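Local atomic coordinates of uncharacterized protein (PDB entry 1ZBP), a protein that is of unknown function but belongs to the ImpE family and combines a helical N-terminal half with a C-terminal half rich in beta strands. Residues L176-A181 / R190-D195; G154-F159 / G204-T209; L136-S141 / D254-Q259. One frame throughout, in Å; residues are numbered along the deposited sequence.

Contact 1 of 3, residues L176-A181 / R190-D195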
ATOM      1  N   LEU A 176      -7.999   8.721  10.966  1.00 28.33           N
ATOM      2  CA  LEU A 176      -6.903   7.947  10.375  1.00 29.66           C
ATOM      3  C   LEU A 176      -5.606   8.535  10.892  1.00 30.05           C
ATOM      4  O   LEU A 176      -5.449   9.750  10.958  1.00 30.18           O
ATOM      5  CB  LEU A 176      -6.954   8.013   8.836  1.00 30.41           C
ATOM      6  CG  LEU A 176      -6.091   7.070   7.980  1.00 30.94           C
ATOM      7  CD1 LEU A 176      -4.715   7.629   7.863  1.00 32.06           C
ATOM      8  CD2 LEU A 176      -6.067   5.661   8.570  1.00 32.02           C
ATOM      9  N   GLU A 177      -4.684   7.674  11.285  1.00 31.66           N
ATOM     10  CA  GLU A 177      -3.411   8.143  11.792  1.00 33.70           C
ATOM     11  C   GLU A 177      -2.289   7.331  11.170  1.00 32.52           C
ATOM     12  O   GLU A 177      -2.277   6.098  11.248  1.00 31.24           O
ATOM     13  CB  GLU A 177      -3.363   8.021  13.319  1.00 38.59           C
ATOM     14  CG  GLU A 177      -2.050   8.496  13.956  1.00 46.95           C
ATOM     15  CD  GLU A 177      -1.862   8.017  15.400  1.00 52.87           C
ATOM     16  OE1 GLU A 177      -0.775   8.292  15.976  1.00 53.46           O
ATOM     17  OE2 GLU A 177      -2.788   7.368  15.958  1.00 54.69           O
ATOM     18  N   ILE A 178      -1.356   8.028  10.536  1.00 31.16           N
ATOM     19  CA  ILE A 178      -0.224   7.363   9.914  1.00 31.69           C
ATOM     20  C   ILE A 178       0.979   7.567  10.819  1.00 31.41           C
ATOM     21  O   ILE A 178       1.403   8.694  11.062  1.00 30.96           O
ATOM     22  CB  ILE A 178       0.055   7.946   8.535  1.00 31.97           C
ATOM     23  CG1 ILE A 178      -1.240   7.938   7.715  1.00 29.60           C
ATOM     24  CG2 ILE A 178       1.122   7.117   7.823  1.00 30.24           C
ATOM     25  CD1 ILE A 178      -1.077   8.479   6.327  1.00 34.95           C
ATOM     26  N   LYS A 179       1.508   6.464  11.331  1.00 31.95           N
ATOM     27  CA  LYS A 179       2.639   6.505  12.236  1.00 33.52           C
ATOM     28  C   LYS A 179       3.951   6.682  11.498  1.00 33.68           C
ATOM     29  O   LYS A 179       4.016   6.584  10.270  1.00 33.76           O
ATOM     30  CB  LYS A 179       2.661   5.232  13.107  1.00 31.98           C
ATOM     31  CG  LYS A 179       1.694   5.294  14.299  1.00 35.82           C
ATOM     32  CD  LYS A 179       1.158   3.919  14.714  1.00 41.93           C
ATOM     33  CE  LYS A 179       2.275   2.900  14.987  1.00 44.92           C
ATOM     34  NZ  LYS A 179       1.780   1.564  15.492  1.00 43.96           N
ATOM     35  N   SER A 180       4.996   6.992  12.248  1.00 35.71           N
ATOM     36  CA  SER A 180       6.309   7.163  11.646  1.00 35.37           C
ATOM     37  C   SER A 180       6.919   5.777  11.594  1.00 35.09           C
ATOM     38  O   SER A 180       6.632   4.930  12.448  1.00 35.70           O
ATOM     39  CB  SER A 180       7.153   8.110  12.489  1.00 35.86           C
ATOM     40  OG  SER A 180       6.624   9.438  12.383  1.00 37.65           O
ATOM     41  N   ALA A 181       7.724   5.537  10.564  1.00 33.07           N
ATOM     42  CA  ALA A 181       8.370   4.246  10.368  1.00 32.52           C
ATOM     43  C   ALA A 181       9.439   4.037  11.418  1.00 32.70           C
ATOM     44  O   ALA A 181      10.232   4.931  11.703  1.00 32.42           O
ATOM     45  CB  ALA A 181       8.984   4.168   8.978  1.00 31.89           C
ATOM     46  N   ARG A 190       3.452   1.147   6.189  1.00 24.43           N
ATOM     47  CA  ARG A 190       3.317   1.903   7.431  1.00 24.12           C
ATOM     48  C   ARG A 190       2.183   1.512   8.363  1.00 25.70           C
ATOM     49  O   ARG A 190       1.046   1.298   7.938  1.00 26.44           O
ATOM     50  CB  ARG A 190       3.205   3.396   7.096  1.00 23.10           C
ATOM     51  CG  ARG A 190       3.651   4.358   8.212  1.00 26.62           C
ATOM     52  CD  ARG A 190       5.170   4.358   8.421  1.00 24.43           C
ATOM     53  NE  ARG A 190       5.881   4.848   7.243  1.00 26.79           N
ATOM     54  CZ  ARG A 190       5.855   6.110   6.827  1.00 25.59           C
ATOM     55  NH1 ARG A 190       6.535   6.469   5.742  1.00 21.65           N
ATOM     56  NH2 ARG A 190       5.167   7.016   7.514  1.00 25.58           N
ATOM     57  N   PRO A 191       2.489   1.410   9.666  1.00 24.75           N
ATOM     58  CA  PRO A 191       1.471   1.049  10.648  1.00 23.66           C
ATOM     59  C   PRO A 191       0.492   2.206  10.740  1.00 23.75           C
ATOM     60  O   PRO A 191       0.895   3.373  10.729  1.00 24.94           O
ATOM     61  CB  PRO A 191       2.278   0.869  11.934  1.00 26.57           C
ATOM     62  CG  PRO A 191       3.637   0.421  11.419  1.00 26.92           C
ATOM     63  CD  PRO A 191       3.832   1.378  10.270  1.00 27.01           C
ATOM     64  N   VAL A 192      -0.795   1.896  10.790  1.00 21.80           N
ATOM     65  CA  VAL A 192      -1.792   2.948  10.886  1.00 22.35           C
ATOM     66  C   VAL A 192      -2.884   2.571  11.870  1.00 25.64           C
ATOM     67  O   VAL A 192      -3.211   1.390  12.038  1.00 26.26           O
ATOM     68  CB  VAL A 192      -2.443   3.254   9.507  1.00 21.48           C
ATOM     69  CG1 VAL A 192      -1.394   3.759   8.519  1.00 19.65           C
ATOM     70  CG2 VAL A 192      -3.130   2.022   8.965  1.00 17.56           C
ATOM     71  N   GLU A 193      -3.416   3.587  12.539  1.00 28.47           N
ATOM     72  CA  GLU A 193      -4.503   3.433  13.503  1.00 32.56           C
ATOM     73  C   GLU A 193      -5.679   4.121  12.833  1.00 32.99           C
ATOM     74  O   GLU A 193      -5.549   5.263  12.399  1.00 33.42           O
ATOM     75  CB  GLU A 193      -4.188   4.167  14.814  1.00 36.10           C
ATOM     76  CG  GLU A 193      -3.983   3.272  16.038  1.00 43.56           C
ATOM     77  CD  GLU A 193      -2.534   3.248  16.508  1.00 47.11           C
ATOM     78  OE1 GLU A 193      -1.941   4.345  16.669  1.00 48.81           O
ATOM     79  OE2 GLU A 193      -1.998   2.134  16.727  1.00 46.59           O
ATOM     80  N   PHE A 194      -6.817   3.442  12.742  1.00 33.40           N
ATOM     81  CA  PHE A 194      -7.977   4.037  12.098  1.00 34.70           C
ATOM     82  C   PHE A 194      -9.293   3.804  12.842  1.00 37.93           C
ATOM     83  O   PHE A 194      -9.327   3.255  13.949  1.00 38.16           O
ATOM     84  CB  PHE A 194      -8.096   3.491  10.675  1.00 33.70           C
ATOM     85  CG  PHE A 194      -8.131   1.994  10.607  1.00 33.09           C
ATOM     86  CD1 PHE A 194      -9.263   1.288  11.000  1.00 35.09           C
ATOM     87  CD2 PHE A 194      -7.031   1.281  10.159  1.00 34.06           C
ATOM     88  CE1 PHE A 194      -9.297  -0.112  10.940  1.00 32.91           C
ATOM     89  CE2 PHE A 194      -7.055  -0.114  10.096  1.00 33.46           C
ATOM     90  CZ  PHE A 194      -8.184  -0.809  10.486  1.00 34.02           C
ATOM     91  N   ASP A 195     -10.372   4.250  12.208  1.00 40.24           N
ATOM     92  CA  ASP A 195     -11.736   4.128  12.706  1.00 40.69           C
ATOM     93  C   ASP A 195     -12.575   4.394  11.475  1.00 40.34           C
ATOM     94  O   ASP A 195     -12.883   5.541  11.167  1.00 40.41           O
ATOM     95  CB  ASP A 195     -12.026   5.182  13.781  1.00 42.13           C
ATOM     96  CG  ASP A 195     -13.493   5.201  14.214  1.00 44.84           C
ATOM     97  OD1 ASP A 195     -13.827   5.973  15.142  1.00 47.54           O
ATOM     98  OD2 ASP A 195     -14.317   4.457  13.634  1.00 44.86           O
TER

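Contact 2 of 3, residues G154-F159 / G204-T209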
ATOM      1  N   GLY A 154     -10.977   7.073  -4.879  1.00 28.80           N
ATOM      2  CA  GLY A 154     -11.403   7.472  -3.551  1.00 29.03           C
ATOM      3  C   GLY A 154     -11.213   6.352  -2.549  1.00 29.50           C
ATOM      4  O   GLY A 154     -11.983   6.240  -1.594  1.00 31.30           O
ATOM      5  N   TYR A 155     -10.201   5.514  -2.758  1.00 27.08           N
ATOM      6  CA  TYR A 155      -9.950   4.381  -1.860  1.00 27.39           C
ATOM      7  C   TYR A 155      -8.564   4.391  -1.222  1.00 26.09           C
ATOM      8  O   TYR A 155      -7.621   4.935  -1.780  1.00 26.32           O
ATOM      9  CB  TYR A 155     -10.080   3.055  -2.621  1.00 27.29           C
ATOM     10  CG  TYR A 155     -11.486   2.669  -2.988  1.00 33.80           C
ATOM     11  CD1 TYR A 155     -12.200   1.759  -2.213  1.00 34.69           C
ATOM     12  CD2 TYR A 155     -12.117   3.221  -4.110  1.00 35.54           C
ATOM     13  CE1 TYR A 155     -13.496   1.406  -2.541  1.00 36.02           C
ATOM     14  CE2 TYR A 155     -13.418   2.871  -4.442  1.00 36.94           C
ATOM     15  CZ  TYR A 155     -14.103   1.964  -3.654  1.00 37.54           C
ATOM     16  OH  TYR A 155     -15.409   1.629  -3.967  1.00 38.48           O
ATOM     17  N   ILE A 156      -8.452   3.811  -0.033  1.00 24.79           N
ATOM     18  CA  ILE A 156      -7.155   3.680   0.601  1.00 25.19           C
ATOM     19  C   ILE A 156      -6.975   2.176   0.697  1.00 26.25           C
ATOM     20  O   ILE A 156      -7.951   1.407   0.582  1.00 25.06           O
ATOM     21  CB  ILE A 156      -7.070   4.284   2.026  1.00 26.03           C
ATOM     22  CG1 ILE A 156      -8.176   3.714   2.913  1.00 25.88           C
ATOM     23  CG2 ILE A 156      -7.080   5.799   1.962  1.00 19.81           C
ATOM     24  CD1 ILE A 156      -7.899   3.895   4.389  1.00 25.96           C
ATOM     25  N   GLU A 157      -5.732   1.755   0.887  1.00 25.82           N
ATOM     26  CA  GLU A 157      -5.421   0.332   0.980  1.00 25.88           C
ATOM     27  C   GLU A 157      -4.961  -0.027   2.400  1.00 27.26           C
ATOM     28  O   GLU A 157      -4.321   0.768   3.094  1.00 28.53           O
ATOM     29  CB  GLU A 157      -4.319  -0.023  -0.017  1.00 25.59           C
ATOM     30  CG  GLU A 157      -4.600   0.401  -1.466  1.00 23.48           C
ATOM     31  CD  GLU A 157      -3.537  -0.110  -2.445  1.00 23.72           C
ATOM     32  OE1 GLU A 157      -3.780  -1.102  -3.158  1.00 23.02           O
ATOM     33  OE2 GLU A 157      -2.445   0.483  -2.521  1.00 21.13           O
ATOM     34  N   LEU A 158      -5.301  -1.225   2.844  1.00 27.28           N
ATOM     35  CA  LEU A 158      -4.907  -1.651   4.173  1.00 27.29           C
ATOM     36  C   LEU A 158      -4.553  -3.107   4.128  1.00 26.43           C
ATOM     37  O   LEU A 158      -5.139  -3.864   3.373  1.00 25.88           O
ATOM     38  CB  LEU A 158      -6.051  -1.441   5.177  1.00 28.12           C
ATOM     39  CG  LEU A 158      -6.479  -0.003   5.519  1.00 30.57           C
ATOM     40  CD1 LEU A 158      -7.831  -0.016   6.224  1.00 27.22           C
ATOM     41  CD2 LEU A 158      -5.416   0.657   6.402  1.00 30.06           C
ATOM     42  N   PHE A 159      -3.566  -3.486   4.926  1.00 25.61           N
ATOM     43  CA  PHE A 159      -3.167  -4.877   5.046  1.00 25.33           C
ATOM     44  C   PHE A 159      -3.576  -5.203   6.486  1.00 26.23           C
ATOM     45  O   PHE A 159      -2.983  -4.691   7.422  1.00 28.51           O
ATOM     46  CB  PHE A 159      -1.652  -5.034   4.872  1.00 25.65           C
ATOM     47  CG  PHE A 159      -1.168  -4.781   3.469  1.00 26.17           C
ATOM     48  CD1 PHE A 159      -2.046  -4.827   2.387  1.00 29.91           C
ATOM     49  CD2 PHE A 159       0.173  -4.555   3.223  1.00 26.88           C
ATOM     50  CE1 PHE A 159      -1.597  -4.653   1.086  1.00 28.45           C
ATOM     51  CE2 PHE A 159       0.636  -4.379   1.920  1.00 31.61           C
ATOM     52  CZ  PHE A 159      -0.256  -4.430   0.844  1.00 29.89           C
ATOM     53  N   GLY A 204      -3.734  -1.581  11.251  1.00 33.52           N
ATOM     54  CA  GLY A 204      -3.152  -2.409  10.219  1.00 30.10           C
ATOM     55  C   GLY A 204      -1.982  -1.680   9.605  1.00 29.62           C
ATOM     56  O   GLY A 204      -1.355  -0.830  10.250  1.00 28.81           O
ATOM     57  N   HIS A 205      -1.688  -2.021   8.354  1.00 27.88           N
ATOM     58  CA  HIS A 205      -0.603  -1.394   7.613  1.00 27.22           C
ATOM     59  C   HIS A 205      -1.144  -0.927   6.272  1.00 26.73           C
ATOM     60  O   HIS A 205      -2.010  -1.578   5.672  1.00 23.14           O
ATOM     61  CB  HIS A 205       0.540  -2.388   7.385  1.00 25.53           C
ATOM     62  CG  HIS A 205       1.258  -2.764   8.640  1.00 27.66           C
ATOM     63  ND1 HIS A 205       2.559  -2.388   8.892  1.00 25.72           N
ATOM     64  CD2 HIS A 205       0.844  -3.445   9.736  1.00 27.60           C
ATOM     65  CE1 HIS A 205       2.915  -2.820  10.091  1.00 27.19           C
ATOM     66  NE2 HIS A 205       1.893  -3.464  10.624  1.00 25.17           N
HETATM   67  N   MSE A 206      -0.627   0.209   5.820  1.00 25.56           N
HETATM   68  CA  MSE A 206      -1.013   0.808   4.554  1.00 27.19           C
HETATM   69  C   MSE A 206       0.188   0.830   3.614  1.00 27.46           C
HETATM   70  O   MSE A 206       1.245   1.367   3.964  1.00 27.59           O
HETATM   71  CB  MSE A 206      -1.482   2.246   4.777  1.00 28.79           C
HETATM   72  CG  MSE A 206      -1.855   2.973   3.497  1.00 37.17           C
HETATM   73 SE   MSE A 206      -2.591   4.741   3.728  1.00 47.71          SE
HETATM   74  CE  MSE A 206      -4.440   4.289   4.104  1.00 42.05           C
ATOM     75  N   PRO A 207       0.060   0.222   2.426  1.00 24.62           N
ATOM     76  CA  PRO A 207       1.225   0.278   1.546  1.00 24.94           C
ATOM     77  C   PRO A 207       1.399   1.758   1.176  1.00 25.46           C
ATOM     78  O   PRO A 207       0.464   2.408   0.721  1.00 23.09           O
ATOM     79  CB  PRO A 207       0.818  -0.627   0.370  1.00 22.93           C
ATOM     80  CG  PRO A 207      -0.664  -0.528   0.342  1.00 21.41           C
ATOM     81  CD  PRO A 207      -1.023  -0.569   1.825  1.00 23.88           C
HETATM   82  N   MSE A 208       2.597   2.281   1.410  1.00 28.29           N
HETATM   83  CA  MSE A 208       2.940   3.679   1.165  1.00 31.47           C
HETATM   84  C   MSE A 208       3.338   3.970  -0.288  1.00 32.37           C
HETATM   85  O   MSE A 208       3.539   5.122  -0.654  1.00 34.16           O
HETATM   86  CB  MSE A 208       4.090   4.064   2.111  1.00 35.27           C
HETATM   87  CG  MSE A 208       3.867   5.300   2.965  1.00 39.29           C
HETATM   88 SE   MSE A 208       2.176   5.371   3.926  1.00 49.14          SE
HETATM   89  CE  MSE A 208       2.325   7.232   4.505  1.00 45.49           C
ATOM     90  N   THR A 209       3.434   2.930  -1.111  1.00 33.01           N
ATOM     91  CA  THR A 209       3.831   3.082  -2.514  1.00 32.20           C
ATOM     92  C   THR A 209       2.800   2.447  -3.451  1.00 29.79           C
ATOM     93  O   THR A 209       2.060   1.568  -3.042  1.00 29.00           O
ATOM     94  CB  THR A 209       5.201   2.408  -2.754  1.00 34.15           C
ATOM     95  OG1 THR A 209       5.721   2.818  -4.023  1.00 42.07           O
ATOM     96  CG2 THR A 209       5.058   0.905  -2.746  1.00 31.21           C
TER

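Contact 3 of 3, residues L136-S141 / D254-Q259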
ATOM      1  N   LEU A 136     -10.210  16.847   7.558  1.00 34.06           N
ATOM      2  CA  LEU A 136      -9.317  17.728   8.286  1.00 34.16           C
ATOM      3  C   LEU A 136      -7.990  16.988   8.168  1.00 32.02           C
ATOM      4  O   LEU A 136      -7.843  15.890   8.704  1.00 31.43           O
ATOM      5  CB  LEU A 136      -9.741  17.831   9.747  1.00 34.96           C
ATOM      6  CG  LEU A 136     -10.198  19.213  10.197  1.00 34.52           C
ATOM      7  CD1 LEU A 136     -11.441  19.614   9.443  1.00 33.60           C
ATOM      8  CD2 LEU A 136     -10.461  19.189  11.692  1.00 36.33           C
ATOM      9  N   ALA A 137      -7.041  17.566   7.442  1.00 32.57           N
ATOM     10  CA  ALA A 137      -5.744  16.920   7.251  1.00 34.60           C
ATOM     11  C   ALA A 137      -4.642  17.709   7.932  1.00 34.08           C
ATOM     12  O   ALA A 137      -4.295  18.804   7.505  1.00 35.68           O
ATOM     13  CB  ALA A 137      -5.443  16.758   5.765  1.00 32.33           C
ATOM     14  N   ASN A 138      -4.085  17.127   8.990  1.00 36.04           N
ATOM     15  CA  ASN A 138      -3.045  17.780   9.778  1.00 38.59           C
ATOM     16  C   ASN A 138      -3.671  19.051  10.362  1.00 40.46           C
ATOM     17  O   ASN A 138      -3.081  20.135  10.301  1.00 43.85           O
ATOM     18  CB  ASN A 138      -1.830  18.142   8.903  1.00 38.70           C
ATOM     19  CG  ASN A 138      -1.077  16.911   8.379  1.00 38.92           C
ATOM     20  OD1 ASN A 138      -0.269  17.017   7.447  1.00 39.43           O
ATOM     21  ND2 ASN A 138      -1.333  15.744   8.979  1.00 36.00           N
ATOM     22  N   ASP A 139      -4.887  18.916  10.895  1.00 40.93           N
ATOM     23  CA  ASP A 139      -5.599  20.032  11.516  1.00 42.61           C
ATOM     24  C   ASP A 139      -6.042  21.124  10.519  1.00 42.04           C
ATOM     25  O   ASP A 139      -6.522  22.180  10.929  1.00 41.56           O
ATOM     26  CB  ASP A 139      -4.702  20.640  12.613  1.00 46.40           C
ATOM     27  CG  ASP A 139      -5.479  21.440  13.657  1.00 51.07           C
ATOM     28  OD1 ASP A 139      -4.828  22.109  14.498  1.00 54.40           O
ATOM     29  OD2 ASP A 139      -6.727  21.396  13.656  1.00 52.18           O
ATOM     30  N   THR A 140      -5.885  20.890   9.217  1.00 41.58           N
ATOM     31  CA  THR A 140      -6.304  21.890   8.217  1.00 39.84           C
ATOM     32  C   THR A 140      -7.541  21.387   7.473  1.00 37.83           C
ATOM     33  O   THR A 140      -7.610  20.219   7.116  1.00 38.65           O
ATOM     34  CB  THR A 140      -5.176  22.174   7.198  1.00 41.06           C
ATOM     35  OG1 THR A 140      -4.052  22.771   7.866  1.00 40.83           O
ATOM     36  CG2 THR A 140      -5.674  23.127   6.108  1.00 42.26           C
ATOM     37  N   SER A 141      -8.518  22.261   7.251  1.00 35.91           N
ATOM     38  CA  SER A 141      -9.737  21.851   6.575  1.00 35.23           C
ATOM     39  C   SER A 141      -9.646  21.823   5.041  1.00 33.71           C
ATOM     40  O   SER A 141      -9.091  22.725   4.420  1.00 35.04           O
ATOM     41  CB  SER A 141     -10.898  22.749   6.999  1.00 36.75           C
ATOM     42  OG  SER A 141     -12.151  22.232   6.527  1.00 40.36           O
ATOM     43  N   ASP A 254       3.601  13.026   3.999  1.00 38.58           N
ATOM     44  CA  ASP A 254       3.414  14.258   4.761  1.00 39.56           C
ATOM     45  C   ASP A 254       2.056  14.291   5.414  1.00 39.20           C
ATOM     46  O   ASP A 254       1.628  15.328   5.909  1.00 42.09           O
ATOM     47  CB  ASP A 254       3.549  15.498   3.888  1.00 40.49           C
ATOM     48  CG  ASP A 254       4.934  15.664   3.330  1.00 44.02           C
ATOM     49  OD1 ASP A 254       5.892  15.121   3.927  1.00 45.66           O
ATOM     50  OD2 ASP A 254       5.066  16.345   2.291  1.00 46.93           O
ATOM     51  N   LEU A 255       1.367  13.160   5.396  1.00 38.26           N
ATOM     52  CA  LEU A 255       0.055  13.072   6.019  1.00 36.62           C
ATOM     53  C   LEU A 255       0.193  12.312   7.340  1.00 34.88           C
ATOM     54  O   LEU A 255       0.639  11.164   7.349  1.00 32.94           O
ATOM     55  CB  LEU A 255      -0.919  12.336   5.095  1.00 36.31           C
ATOM     56  CG  LEU A 255      -2.336  12.151   5.640  1.00 38.34           C
ATOM     57  CD1 LEU A 255      -3.020  13.511   5.763  1.00 39.40           C
ATOM     58  CD2 LEU A 255      -3.133  11.232   4.727  1.00 39.90           C
ATOM     59  N   GLN A 256      -0.184  12.956   8.444  1.00 32.89           N
ATOM     60  CA  GLN A 256      -0.119  12.325   9.763  1.00 33.53           C
ATOM     61  C   GLN A 256      -1.490  11.828  10.222  1.00 32.34           C
ATOM     62  O   GLN A 256      -1.605  10.701  10.698  1.00 32.61           O
ATOM     63  CB  GLN A 256       0.430  13.283  10.834  1.00 35.26           C
ATOM     64  CG  GLN A 256       1.939  13.464  10.856  1.00 38.48           C
ATOM     65  CD  GLN A 256       2.436  14.350   9.730  1.00 42.45           C
ATOM     66  OE1 GLN A 256       1.941  15.467   9.538  1.00 42.88           O
ATOM     67  NE2 GLN A 256       3.423  13.858   8.977  1.00 42.27           N
ATOM     68  N   ASN A 257      -2.520  12.660  10.097  1.00 30.92           N
ATOM     69  CA  ASN A 257      -3.858  12.258  10.521  1.00 33.35           C
ATOM     70  C   ASN A 257      -4.988  12.812   9.655  1.00 33.28           C
ATOM     71  O   ASN A 257      -4.876  13.873   9.039  1.00 33.14           O
ATOM     72  CB  ASN A 257      -4.140  12.693  11.968  1.00 36.86           C
ATOM     73  CG  ASN A 257      -2.899  13.170  12.698  1.00 42.15           C
ATOM     74  OD1 ASN A 257      -2.162  12.374  13.294  1.00 44.82           O
ATOM     75  ND2 ASN A 257      -2.653  14.481  12.651  1.00 40.92           N
ATOM     76  N   LEU A 258      -6.079  12.067   9.613  1.00 33.32           N
ATOM     77  CA  LEU A 258      -7.265  12.488   8.893  1.00 34.74           C
ATOM     78  C   LEU A 258      -8.416  12.477   9.886  1.00 34.71           C
ATOM     79  O   LEU A 258      -8.573  11.525  10.645  1.00 37.00           O
ATOM     80  CB  LEU A 258      -7.583  11.540   7.738  1.00 35.13           C
ATOM     81  CG  LEU A 258      -6.849  11.758   6.418  1.00 35.58           C
ATOM     82  CD1 LEU A 258      -7.309  10.700   5.419  1.00 35.57           C
ATOM     83  CD2 LEU A 258      -7.131  13.155   5.891  1.00 33.21           C
ATOM     84  N   GLN A 259      -9.208  13.541   9.880  1.00 36.13           N
ATOM     85  CA  GLN A 259     -10.377  13.682  10.754  1.00 37.18           C
ATOM     86  C   GLN A 259     -11.546  14.093   9.859  1.00 34.74           C
ATOM     87  O   GLN A 259     -11.570  15.220   9.365  1.00 33.09           O
ATOM     88  CB  GLN A 259     -10.120  14.766  11.803  1.00 39.93           C
ATOM     89  CG  GLN A 259      -9.983  14.243  13.214  1.00 45.05           C
ATOM     90  CD  GLN A 259     -11.326  13.888  13.836  1.00 48.05           C
ATOM     91  OE1 GLN A 259     -12.302  13.636  13.123  1.00 48.36           O
ATOM     92  NE2 GLN A 259     -11.379  13.861  15.172  1.00 46.87           N
TER

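Contact 1 of 3, residues L176-A181 / R190-D195
Leu176 to Ile178 pair with Val192 to Phe194 as neighbouring antiparallel strands of a beta hairpin within the large antiparallel sheet. The short strand axes run 170° apart. Glu177 and Glu193 form the hydrogen-bonded pair, with Glu177 N 2.8 Å from Glu193 O and a return bond from Glu193 N to Glu177 O. Lys179 N adds a third backbone bond, to Pro191 O. On the face that carries Glu177 and Glu193, the two side chains lie side by side and point the same way, which brings Glu177 OE2 within 3.2 Å of Glu193 OE1, a close approach of like charges. Lys179 NZ, 4.0 Å from Glu193 OE2 and too far for a salt bridge, may ease that repulsion in part. Its CE rests against CB of Pro191. The other face is apolar: Leu176 CD2 touches Phe194 CB at 3.6 Å, and Ile178 CG2 faces Val192 CG1. Arg190 closes the far end. Its chain bends at chi2 (71°) and again at chi3, and NH2 donates to Lys179 O at 3.0 Å, the oxygen lying almost in the guanidinium plane. NE and NH1 of Arg190 bond to the backbone oxygens of Glu186 and Ser187, so three carbonyls grip the group. Strand 257-260 flanks the hairpin beside Leu176, strand 202-207 lies beside Val192, and Leu158 of strand 155-159 packs on Val192 and Phe194.

Contact 2 of 3, residues G154-F159 / G204-T209
Phe159 and His205 meet in a single antiparallel bridge, where Phe159 N donates to His205 O at 2.6 Å and His205 N returns a longer bond of 3.1 Å to Phe159 O. Beside it, the ring of Pro207 sits over one face of the Phe159 phenyl. CD of Pro207 stands 4.1 Å from the ring centroid and 10° off its normal, a CH-pi contact. CG of the same proline reaches CB of Glu157 and, at 3.5 Å, its OE2. On the other side of the backbone from Pro207 and Glu157, the selenomethionine Met206 runs extended through chi2 and turns at chi3 (-83°), and its CE lies 3.4 Å from CB of Ile156, with CD1 of Ile156 almost as close. The two side chains cross at about a right angle. CE also comes within 4.4 Å of CD2 of Leu158.

The short strand axes run 132° apart, so the strands splay from the one bridge instead of pairing along their length: here strand 155-159, at the border of a small mixed sheet, meets strand 202-207, at the border of the large antiparallel one.

Further out, the carboxylate of Glu157 is buried but well supplied with partners: OE1 takes a hydrogen bond from Tyr165 and a salt bridge from Arg81, while OE2 pairs with Lys241. Trp189 meets the Phe159 ring edge-to-face, and its carbonyl oxygen bonds ND1 of His205. Helix 65-84 covers this side, with Ala77 and Arg81 against Phe159 and Leu74 against His205.

Contact 3 of 3, residues L136-S141 / D254-Q259
Leu136 and Gln259 form the hydrogen-bonded pair of a short antiparallel strand contact, held by two backbone bonds and a weak third. Leu136 N donates to Gln259 O at 2.8 Å, while Gln259 N bonds back to Leu136 O at 3.0 Å. One residue beyond the next pair, Asn138 N reaches Asn257 O in the weak bond, of 3.3 Å. Between these bonded positions, CA of Leu258 points a C-H at Leu136 O.

Apolar contacts gather on the face that carries Ala137 and Leu258. The methyl of Ala137 lies 4.0 Å from CD2 of Leu258 and 4.1 Å from CD1 of Leu255, so it meets one methyl of each leucine. In Leu255, CG anti to the backbone N (chi1 179°) carries the branch whose CD1 makes this contact. Both leucines also pack on Trp243 of strand 242-245. On the opposite face Leu136 and Gln259 touch through their CB atoms, 3.7 Å apart, while OE1 of Gln259 turns away to a hydrogen bond from Lys262.

Polar side chains meet at the turn end. Asn138 extends over the loop 254-256. The Asn138 and Gln256 side chains cross at about a right angle, yet their amide planes are only 14° apart. The carboxamide tip of Asn138 lies near Asp254 O and the Gln256 amide oxygen.

The chain then reverses through Ala137 to Thr140 in a type I' turn, where Asn138 and Asp139 both take positive phi values. Ala137 N bonds Thr140 O, and Thr140 N bonds Ala137 O. This is the two-residue beta hairpin, its first strand edged here by the antiparallel strand 257-260.

Overall arrangement
All three contacts involve the large antiparallel sheet. Strands 202-207, 189-196, 173-178, 257-260 and 135-137 follow one another across it, so contact 1 fills the middle of this run while contacts 2 and 3 take its two ends. Centres of contacts 1 and 2 lie about 10 Å apart, those of 1 and 3 about 12 Å, and those of 2 and 3 about 16 Å. Along the chain they are nested: contact 1 falls inside the loop closed by contact 2, which falls inside that closed by contact 3. Contact 3 thus joins segments more than 100 residues apart into this one sheet, and contact 2 fastens the small mixed sheet to its 202-207 border.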